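Local structure of SusD-like carbohydrate binding protein BF1063 (Bacteroides fragilis NCTC 9343, 3I4G) at residues A123-F134 / I166-A177; A231-L239 / A416-N424. The protein probably binds carbohydrate at the outer membrane of Bacteroides fragilis, in the manner of SusD-like glycan-capturing proteins. All blocks are in the same frame, centred on the assembly; numbering follows the deposited sequence.

Contact 1 of 2, residues A123-F134 / I166-A177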
loop_
_atom_site.group_PDB
_atom_site.type_symbol
_atom_site.label_atom_id
_atom_site.label_comp_id
_atom_site.label_asym_id
_atom_site.label_seq_id
_atom_site.Cartn_x
_atom_site.Cartn_y
_atom_site.Cartn_z
ATOM N N ALA A 123 0.528 -6.712 24.039
ATOM C CA ALA A 123 -0.373 -6.148 23.026
ATOM C C ALA A 123 0.335 -5.858 21.706
ATOM O O ALA A 123 -0.234 -6.086 20.619
ATOM C CB ALA A 123 -1.034 -4.887 23.578
ATOM N N GLU A 124 1.566 -5.359 21.752
ATOM C CA GLU A 124 2.327 -5.093 20.528
ATOM C C GLU A 124 2.596 -6.372 19.778
ATOM O O GLU A 124 2.439 -6.412 18.561
ATOM C CB GLU A 124 3.611 -4.367 20.863
ATOM C CG GLU A 124 3.356 -2.986 21.440
ATOM C CD GLU A 124 4.610 -2.245 21.725
ATOM O OE1 GLU A 124 5.155 -1.597 20.805
ATOM O OE2 GLU A 124 5.073 -2.307 22.875
ATOM N N ALA A 125 3.021 -7.412 20.483
ATOM C CA ALA A 125 3.269 -8.698 19.840
ATOM C C ALA A 125 2.003 -9.275 19.238
ATOM O O ALA A 125 2.033 -9.845 18.132
ATOM C CB ALA A 125 3.891 -9.693 20.835
ATOM N N ARG A 126 0.877 -9.130 19.932
ATOM C CA ARG A 126 -0.389 -9.622 19.377
ATOM C C ARG A 126 -0.812 -8.829 18.139
ATOM O O ARG A 126 -1.307 -9.394 17.177
ATOM C CB ARG A 126 -1.500 -9.621 20.434
ATOM C CG ARG A 126 -1.246 -10.639 21.555
ATOM C CD ARG A 126 -2.288 -10.512 22.633
ATOM N NE ARG A 126 -3.545 -11.108 22.237
ATOM C CZ ARG A 126 -4.613 -11.163 23.029
ATOM N NH1 ARG A 126 -4.601 -10.575 24.215
ATOM N NH2 ARG A 126 -5.703 -11.786 22.625
ATOM N N PHE A 127 -0.625 -7.520 18.181
ATOM C CA PHE A 127 -0.924 -6.694 17.015
ATOM C C PHE A 127 -0.104 -7.138 15.831
ATOM O O PHE A 127 -0.627 -7.373 14.754
ATOM C CB PHE A 127 -0.638 -5.224 17.318
ATOM C CG PHE A 127 -0.608 -4.349 16.083
ATOM C CD1 PHE A 127 -1.788 -3.943 15.481
ATOM C CD2 PHE A 127 0.597 -3.946 15.534
ATOM C CE1 PHE A 127 -1.762 -3.144 14.343
ATOM C CE2 PHE A 127 0.605 -3.137 14.395
ATOM C CZ PHE A 127 -0.585 -2.749 13.806
ATOM N N LEU A 128 1.200 -7.259 16.027
ATOM C CA LEU A 128 2.100 -7.647 14.946
ATOM C C LEU A 128 1.758 -9.032 14.400
ATOM O O LEU A 128 1.695 -9.210 13.181
ATOM C CB LEU A 128 3.557 -7.575 15.401
ATOM C CG LEU A 128 4.074 -6.169 15.648
ATOM C CD1 LEU A 128 5.423 -6.213 16.356
ATOM C CD2 LEU A 128 4.179 -5.331 14.322
ATOM N N ARG A 129 1.494 -10.003 15.271
ATOM C CA ARG A 129 1.128 -11.330 14.811
ATOM C C ARG A 129 -0.172 -11.286 14.018
ATOM O O ARG A 129 -0.305 -11.912 12.948
ATOM C CB ARG A 129 0.995 -12.273 16.018
ATOM C CG ARG A 129 0.533 -13.669 15.626
ATOM C CD ARG A 129 0.461 -14.619 16.827
ATOM N NE ARG A 129 -0.544 -14.223 17.796
ATOM C CZ ARG A 129 -0.851 -14.938 18.877
ATOM N NH1 ARG A 129 -0.238 -16.077 19.129
ATOM N NH2 ARG A 129 -1.791 -14.518 19.692
ATOM N N ALA A 130 -1.151 -10.560 14.525
ATOM C CA ALA A 130 -2.427 -10.484 13.843
ATOM C C ALA A 130 -2.354 -9.808 12.474
ATOM O O ALA A 130 -3.074 -10.227 11.558
ATOM C CB ALA A 130 -3.466 -9.796 14.704
ATOM N N THR A 131 -1.479 -8.820 12.321
ATOM C CA THR A 131 -1.327 -8.224 11.008
ATOM C C THR A 131 -0.858 -9.263 10.000
ATOM O O THR A 131 -1.278 -9.228 8.859
ATOM C CB THR A 131 -0.383 -7.011 10.929
ATOM O OG1 THR A 131 0.964 -7.383 11.247
ATOM C CG2 THR A 131 -0.860 -5.842 11.776
ATOM N N GLN A 132 -0.025 -10.209 10.394
ATOM C CA GLN A 132 0.441 -11.210 9.435
ATOM C C GLN A 132 -0.700 -12.087 8.984
ATOM O O GLN A 132 -0.810 -12.373 7.798
ATOM C CB GLN A 132 1.569 -12.052 10.049
ATOM C CG GLN A 132 2.732 -11.231 10.587
ATOM C CD GLN A 132 3.325 -10.300 9.556
ATOM O OE1 GLN A 132 4.119 -10.720 8.719
ATOM N NE2 GLN A 132 2.958 -9.011 9.626
ATOM N N TYR A 133 -1.548 -12.533 9.914
ATOM C CA TYR A 133 -2.705 -13.330 9.548
ATOM C C TYR A 133 -3.697 -12.506 8.703
ATOM O O TYR A 133 -4.339 -13.052 7.838
ATOM C CB TYR A 133 -3.365 -13.947 10.792
ATOM C CG TYR A 133 -2.567 -15.107 11.298
ATOM C CD1 TYR A 133 -2.487 -16.265 10.555
ATOM C CD2 TYR A 133 -1.852 -15.036 12.492
ATOM C CE1 TYR A 133 -1.734 -17.329 10.984
ATOM C CE2 TYR A 133 -1.120 -16.122 12.951
ATOM C CZ TYR A 133 -1.061 -17.251 12.180
ATOM O OH TYR A 133 -0.302 -18.389 12.576
ATOM N N PHE A 134 -3.812 -11.201 8.955
ATOM C CA PHE A 134 -4.666 -10.331 8.171
ATOM C C PHE A 134 -4.248 -10.345 6.707
ATOM O O PHE A 134 -5.096 -10.516 5.823
ATOM C CB PHE A 134 -4.626 -8.894 8.757
ATOM C CG PHE A 134 -5.170 -7.855 7.823
ATOM C CD1 PHE A 134 -6.517 -7.595 7.743
ATOM C CD2 PHE A 134 -4.319 -7.162 6.984
ATOM C CE1 PHE A 134 -7.006 -6.694 6.858
ATOM C CE2 PHE A 134 -4.803 -6.235 6.090
ATOM C CZ PHE A 134 -6.157 -6.016 6.031
ATOM N N ILE A 166 -10.103 -17.322 10.426
ATOM C CA ILE A 166 -8.926 -16.481 10.658
ATOM C C ILE A 166 -9.354 -15.025 10.897
ATOM O O ILE A 166 -8.846 -14.354 11.808
ATOM C CB ILE A 166 -7.948 -16.548 9.505
ATOM C CG1 ILE A 166 -7.372 -17.969 9.368
ATOM C CG2 ILE A 166 -6.802 -15.556 9.705
ATOM C CD1 ILE A 166 -6.634 -18.210 8.094
ATOM N N LEU A 167 -10.283 -14.520 10.082
ATOM C CA LEU A 167 -10.721 -13.147 10.252
ATOM C C LEU A 167 -11.424 -12.943 11.610
ATOM O O LEU A 167 -11.229 -11.910 12.262
ATOM C CB LEU A 167 -11.607 -12.724 9.094
ATOM C CG LEU A 167 -10.895 -12.647 7.738
ATOM C CD1 LEU A 167 -11.916 -12.344 6.642
ATOM C CD2 LEU A 167 -9.706 -11.638 7.721
ATOM N N LYS A 168 -12.221 -13.909 12.062
ATOM C CA LYS A 168 -12.836 -13.807 13.381
ATOM C C LYS A 168 -11.768 -13.738 14.474
ATOM O O LYS A 168 -11.918 -12.999 15.455
ATOM C CB LYS A 168 -13.770 -14.998 13.655
ATOM C CG LYS A 168 -15.066 -14.974 12.854
ATOM C CD LYS A 168 -15.954 -16.211 13.156
ATOM N N TRP A 169 -10.721 -14.559 14.348
ATOM C CA TRP A 169 -9.616 -14.539 15.290
ATOM C C TRP A 169 -8.909 -13.183 15.251
ATOM O O TRP A 169 -8.554 -12.614 16.295
ATOM C CB TRP A 169 -8.664 -15.725 14.973
ATOM C CG TRP A 169 -7.483 -15.888 15.851
ATOM C CD1 TRP A 169 -7.375 -16.672 16.930
ATOM C CD2 TRP A 169 -6.200 -15.318 15.632
ATOM N NE1 TRP A 169 -6.103 -16.606 17.430
ATOM C CE2 TRP A 169 -5.359 -15.780 16.637
ATOM C CE3 TRP A 169 -5.678 -14.473 14.654
ATOM C CZ2 TRP A 169 -4.024 -15.397 16.731
ATOM C CZ3 TRP A 169 -4.354 -14.082 14.741
ATOM C CH2 TRP A 169 -3.537 -14.565 15.779
ATOM N N CYS A 170 -8.707 -12.647 14.052
ATOM C CA CYS A 170 -8.066 -11.335 13.914
ATOM C C CYS A 170 -8.892 -10.259 14.604
ATOM O O CYS A 170 -8.342 -9.371 15.224
ATOM C CB CYS A 170 -7.854 -10.967 12.465
ATOM S SG CYS A 170 -6.501 -11.844 11.620
ATOM N N VAL A 171 -10.214 -10.324 14.499
ATOM C CA VAL A 171 -11.059 -9.360 15.222
ATOM C C VAL A 171 -10.767 -9.414 16.721
ATOM O O VAL A 171 -10.536 -8.384 17.366
ATOM C CB VAL A 171 -12.554 -9.611 14.945
ATOM C CG1 VAL A 171 -13.430 -8.885 15.963
ATOM C CG2 VAL A 171 -12.902 -9.221 13.492
ATOM N N THR A 172 -10.740 -10.622 17.283
ATOM C CA THR A 172 -10.483 -10.780 18.703
ATOM C C THR A 172 -9.105 -10.232 19.053
ATOM O O THR A 172 -8.948 -9.497 20.052
ATOM C CB THR A 172 -10.574 -12.255 19.097
ATOM O OG1 THR A 172 -11.894 -12.730 18.768
ATOM C CG2 THR A 172 -10.266 -12.451 20.594
ATOM N N GLU A 173 -8.096 -10.581 18.279
ATOM C CA GLU A 173 -6.735 -10.155 18.555
ATOM C C GLU A 173 -6.521 -8.648 18.415
ATOM O O GLU A 173 -5.876 -8.030 19.266
ATOM C CB GLU A 173 -5.782 -10.909 17.628
ATOM C CG GLU A 173 -5.674 -12.395 17.918
ATOM C CD GLU A 173 -5.104 -12.695 19.289
ATOM O OE1 GLU A 173 -3.942 -12.294 19.539
ATOM O OE2 GLU A 173 -5.804 -13.361 20.119
ATOM N N PHE A 174 -7.027 -8.035 17.352
ATOM C CA PHE A 174 -6.866 -6.585 17.193
ATOM C C PHE A 174 -7.632 -5.840 18.262
ATOM O O PHE A 174 -7.156 -4.791 18.743
ATOM C CB PHE A 174 -7.319 -6.095 15.814
ATOM C CG PHE A 174 -6.389 -6.465 14.678
ATOM C CD1 PHE A 174 -5.043 -6.165 14.734
ATOM C CD2 PHE A 174 -6.875 -7.079 13.545
ATOM C CE1 PHE A 174 -4.190 -6.506 13.712
ATOM C CE2 PHE A 174 -6.016 -7.405 12.518
ATOM C CZ PHE A 174 -4.683 -7.126 12.612
ATOM N N THR A 175 -8.795 -6.363 18.663
ATOM C CA THR A 175 -9.573 -5.715 19.713
ATOM C C THR A 175 -8.821 -5.738 21.060
ATOM O O THR A 175 -8.714 -4.731 21.755
ATOM C CB THR A 175 -10.940 -6.384 19.863
ATOM O OG1 THR A 175 -11.662 -6.262 18.636
ATOM C CG2 THR A 175 -11.766 -5.756 20.998
ATOM N N ALA A 176 -8.279 -6.907 21.392
ATOM C CA ALA A 176 -7.500 -7.075 22.616
ATOM C C ALA A 176 -6.217 -6.267 22.598
ATOM O O ALA A 176 -5.822 -5.664 23.603
ATOM C CB ALA A 176 -7.201 -8.552 22.830
ATOM N N ALA A 177 -5.545 -6.232 21.466
ATOM C CA ALA A 177 -4.350 -5.412 21.336
ATOM C C ALA A 177 -4.681 -3.937 21.504
ATOM O O ALA A 177 -4.020 -3.231 22.278
ATOM C CB ALA A 177 -3.656 -5.664 19.999
HETATM O O HOH W 1 -2.230 -11.946 17.537
HETATM O O HOH W 2 -4.266 -14.981 21.679
#
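R126 and R129, one helical turn apart, converge on the carboxylate of E173 in the facing helix, a compact example of a salt-bridge network in which two guanidinium groups share one buried carboxylate. R126 takes it side-on: NE donates to OE1 of E173 at 3.0 Å, nearly straight at 174°, while NH2 of R126 reaches OE2 of E173. R129 uses NH2, 3.1 Å from OE1 of E173, and the two arginines meet that oxygen from opposite faces of the carboxylate. A water joins the cluster, donating to R126 O and E173 OE1 and accepting from R129 NE.

Aromatic packing makes up much of the remaining interface. F174 enters as a knob among F127, A130, T131 and F134; CB of A130 lies over its face, a CH-pi contact 3.8 Å from the ring centroid. W169, with CG anti to its backbone N (chi1 -179°), brings CH2 within 3.6 Å of R129 NE, which lies at the indole edge. CD2 of Y133 packs 3.5 Å from CZ3 of W169, the rings oblique.

The axes run close to antiparallel, at 150° and 8.6 Å. Around this helix pair, N103 of helix 86-109 takes R129 NH1 and E147 takes W169 NE1. Helix 21-33 packs on L128, while helix 197-211 touches F134 and F174, embedding the pair in the helical N-terminal part of the protein.

Contact 2 of 2, residues A231-L239 / A416-N424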
loop_
_atom_site.group_PDB
_atom_site.type_symbol
_atom_site.label_atom_id
_atom_site.label_comp_id
_atom_site.label_asym_id
_atom_site.label_seq_id
_atom_site.Cartn_x
_atom_site.Cartn_y
_atom_site.Cartn_z
ATOM N N ALA A 231 -5.997 13.862 12.829
ATOM C CA ALA A 231 -6.542 14.917 11.983
ATOM C C ALA A 231 -5.860 14.889 10.653
ATOM O O ALA A 231 -4.746 14.433 10.535
ATOM C CB ALA A 231 -6.312 16.283 12.628
ATOM N N ILE A 232 -6.549 15.424 9.658
ATOM C CA ILE A 232 -6.007 15.575 8.304
ATOM C C ILE A 232 -4.936 16.651 8.279
ATOM O O ILE A 232 -5.162 17.782 8.722
ATOM C CB ILE A 232 -7.158 15.882 7.328
ATOM C CG1 ILE A 232 -8.094 14.679 7.216
ATOM C CG2 ILE A 232 -6.621 16.279 5.945
ATOM C CD1 ILE A 232 -7.446 13.367 6.681
ATOM N N ASN A 233 -3.748 16.317 7.777
ATOM C CA ASN A 233 -2.641 17.239 7.684
ATOM C C ASN A 233 -2.837 18.253 6.552
ATOM O O ASN A 233 -3.291 17.881 5.484
ATOM C CB ASN A 233 -1.353 16.478 7.411
ATOM C CG ASN A 233 -0.125 17.277 7.681
ATOM O OD1 ASN A 233 0.050 17.836 8.767
ATOM N ND2 ASN A 233 0.814 17.253 6.727
ATOM N N ALA A 234 -2.446 19.515 6.733
ATOM C CA ALA A 234 -2.659 20.492 5.655
ATOM C C ALA A 234 -1.933 20.115 4.370
ATOM O O ALA A 234 -2.465 20.283 3.275
ATOM C CB ALA A 234 -2.228 21.884 6.107
ATOM N N ASN A 235 -0.718 19.590 4.522
ATOM C CA ASN A 235 0.126 19.258 3.392
ATOM C C ASN A 235 0.132 17.766 3.040
ATOM O O ASN A 235 0.525 16.941 3.858
ATOM C CB ASN A 235 1.556 19.766 3.632
ATOM C CG ASN A 235 2.361 19.766 2.351
ATOM O OD1 ASN A 235 2.812 18.748 1.862
ATOM N ND2 ASN A 235 2.489 20.948 1.750
ATOM N N TYR A 236 -0.292 17.446 1.827
ATOM C CA TYR A 236 -0.376 16.064 1.355
ATOM C C TYR A 236 1.005 15.471 1.123
ATOM O O TYR A 236 1.289 14.384 1.603
ATOM C CB TYR A 236 -1.169 16.019 0.051
ATOM C CG TYR A 236 -1.462 14.662 -0.560
ATOM C CD1 TYR A 236 -2.567 13.954 -0.194
ATOM C CD2 TYR A 236 -0.674 14.168 -1.593
ATOM C CE1 TYR A 236 -2.887 12.760 -0.795
ATOM C CE2 TYR A 236 -0.966 12.978 -2.223
ATOM C CZ TYR A 236 -2.079 12.270 -1.812
ATOM O OH TYR A 236 -2.386 11.073 -2.439
ATOM N N GLN A 237 1.852 16.173 0.379
ATOM C CA GLN A 237 3.190 15.646 0.042
ATOM C C GLN A 237 4.015 15.276 1.260
ATOM O O GLN A 237 4.725 14.259 1.270
ATOM C CB GLN A 237 3.979 16.642 -0.809
ATOM C CG GLN A 237 3.406 16.882 -2.184
ATOM C CD GLN A 237 4.278 17.791 -2.980
ATOM O OE1 GLN A 237 4.212 19.024 -2.813
ATOM N NE2 GLN A 237 5.048 17.230 -3.903
ATOM N N GLU A 238 3.908 16.099 2.296
ATOM C CA GLU A 238 4.710 15.948 3.501
ATOM C C GLU A 238 4.334 14.762 4.344
ATOM O O GLU A 238 5.110 14.369 5.209
ATOM C CB GLU A 238 4.678 17.266 4.338
ATOM C CG GLU A 238 5.579 18.323 3.683
ATOM C CD GLU A 238 5.523 19.684 4.337
ATOM O OE1 GLU A 238 4.795 19.868 5.309
ATOM O OE2 GLU A 238 6.256 20.591 3.850
ATOM N N LEU A 239 3.195 14.147 4.078
ATOM C CA LEU A 239 2.851 12.874 4.716
ATOM C C LEU A 239 3.832 11.774 4.386
ATOM O O LEU A 239 3.937 10.824 5.155
ATOM C CB LEU A 239 1.474 12.409 4.251
ATOM C CG LEU A 239 0.287 13.270 4.657
ATOM C CD1 LEU A 239 -0.952 12.811 3.886
ATOM C CD2 LEU A 239 0.084 13.237 6.179
ATOM N N ALA A 416 -13.491 16.262 4.399
ATOM C CA ALA A 416 -12.306 16.602 5.190
ATOM C C ALA A 416 -11.050 16.170 4.426
ATOM O O ALA A 416 -10.024 16.872 4.460
ATOM C CB ALA A 416 -12.378 15.940 6.564
ATOM N N VAL A 417 -11.134 15.053 3.711
ATOM C CA VAL A 417 -10.032 14.580 2.873
ATOM C C VAL A 417 -9.880 15.485 1.667
ATOM O O VAL A 417 -8.790 16.007 1.401
ATOM C CB VAL A 417 -10.271 13.139 2.430
ATOM C CG1 VAL A 417 -9.226 12.664 1.447
ATOM C CG2 VAL A 417 -10.267 12.237 3.672
ATOM N N ARG A 418 -10.975 15.790 0.997
ATOM C CA ARG A 418 -10.900 16.682 -0.168
ATOM C C ARG A 418 -10.553 18.131 0.192
ATOM O O ARG A 418 -9.950 18.868 -0.600
ATOM C CB ARG A 418 -12.209 16.660 -0.942
ATOM C CG ARG A 418 -12.445 15.337 -1.654
ATOM C CD ARG A 418 -13.806 15.221 -2.279
ATOM N NE ARG A 418 -14.029 16.149 -3.378
ATOM C CZ ARG A 418 -13.646 15.952 -4.642
ATOM N NH1 ARG A 418 -12.920 14.891 -4.995
ATOM N NH2 ARG A 418 -13.941 16.876 -5.543
ATOM N N GLY A 419 -10.965 18.539 1.380
ATOM C CA GLY A 419 -10.786 19.898 1.874
ATOM C C GLY A 419 -9.440 20.210 2.467
ATOM O O GLY A 419 -9.194 21.333 2.862
ATOM N N ARG A 420 -8.554 19.218 2.515
ATOM C CA ARG A 420 -7.196 19.407 2.939
ATOM C C ARG A 420 -6.658 20.664 2.266
ATOM O O ARG A 420 -6.828 20.817 1.055
ATOM C CB ARG A 420 -6.388 18.150 2.513
ATOM C CG ARG A 420 -4.987 18.126 2.979
ATOM C CD ARG A 420 -4.165 17.111 2.233
ATOM N NE ARG A 420 -4.640 15.737 2.365
ATOM C CZ ARG A 420 -4.318 14.933 3.370
ATOM N NH1 ARG A 420 -3.616 15.353 4.402
ATOM N NH2 ARG A 420 -4.766 13.683 3.372
ATOM N N ALA A 421 -5.991 21.566 2.975
ATOM C CA ALA A 421 -5.610 22.862 2.369
ATOM C C ALA A 421 -4.808 22.784 1.081
ATOM O O ALA A 421 -4.991 23.598 0.167
ATOM C CB ALA A 421 -4.840 23.698 3.393
ATOM N N SER A 422 -3.903 21.814 1.002
ATOM C CA SER A 422 -3.059 21.645 -0.177
ATOM C C SER A 422 -3.788 20.990 -1.350
ATOM O O SER A 422 -3.226 20.874 -2.436
ATOM C CB SER A 422 -1.826 20.819 0.172
ATOM O OG SER A 422 -2.185 19.533 0.682
ATOM N N VAL A 423 -5.021 20.531 -1.142
ATOM C CA VAL A 423 -5.794 19.863 -2.176
ATOM C C VAL A 423 -7.010 20.715 -2.516
ATOM O O VAL A 423 -7.204 21.090 -3.685
ATOM C CB VAL A 423 -6.128 18.423 -1.703
ATOM C CG1 VAL A 423 -7.092 17.732 -2.660
ATOM C CG2 VAL A 423 -4.852 17.591 -1.521
ATOM N N ASN A 424 -7.843 20.970 -1.510
ATOM C CA ASN A 424 -8.946 21.931 -1.622
ATOM C C ASN A 424 -9.865 21.670 -2.814
ATOM O O ASN A 424 -10.168 22.566 -3.613
ATOM C CB ASN A 424 -8.403 23.349 -1.666
ATOM C CG ASN A 424 -9.487 24.390 -1.477
ATOM O OD1 ASN A 424 -10.386 24.196 -0.661
ATOM N ND2 ASN A 424 -9.394 25.488 -2.220
#
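R420 lies between I232 and Y236, and its extended-then-bent chain illustrates how one long side chain can tie two segments together. CG stands anti to the backbone N (chi1 -175°), carrying the aliphatic part alongside the carbonyls of N233 and A234; the turn at chi3 then sets the guanidinium between its neighbours. CG2 of I232 covers one face, 3.5 Å from NH1 of R420. CD1 of Y236 comes over the opposite face, with R420 NE at the edge of the tyrosine ring, 3.7 Å from that carbon; the two planes stand 74° apart. L239 arrives from the opposite direction to R420, its CD1 packing near NH1 and NH2.

NH1 of R420 donates to N233 O at 2.8 Å, on a lone pair in the carbonyl plane although the bond is bent. The charge has further partners: E250 forms a salt bridge with NH1 and E447 with NH2, which probably keeps the guanidinium fixed in this buried place.

S422 is the second link. With chi1 at 59°, its OG sits between its own backbone N and carbonyl carbon, donates to A234 O at 2.7 Å and accepts from Y236 N at 3.0 Å. S422 N also donates to A234 O, so that carbonyl is gripped twice. Beside it, N233 ND2 holds N235 O.

R420 and S422 thus hold the mostly irregular chain after helix 414-418 to the connection between helix 214-227 and strand 251-252, within the SusD family region. In that connection, N235 OD1 accepting from E238 N makes an Asx motif at the start of the 3-10 segment that begins at 237.

Overall arrangement
Arginine-carboxylate pairing features in both contacts, but in different settings. Contact 1 is short-range, joining two regular helices only 32 residues apart, and aromatic packing shares the work with its ion pairs. Contact 2 is long-range: 177 residues separate its largely irregular segments, and both acids, E250 and E447, are supplied from outside them. Along the chain the two lie in series, contact 1 closing in the N-terminal region before contact 2 opens in the SusD family region. Each centre lies 19 Å from the centre of the chain. The two centres are 30 Å apart and the nearest atoms about 17 Å, so the contacts do not touch.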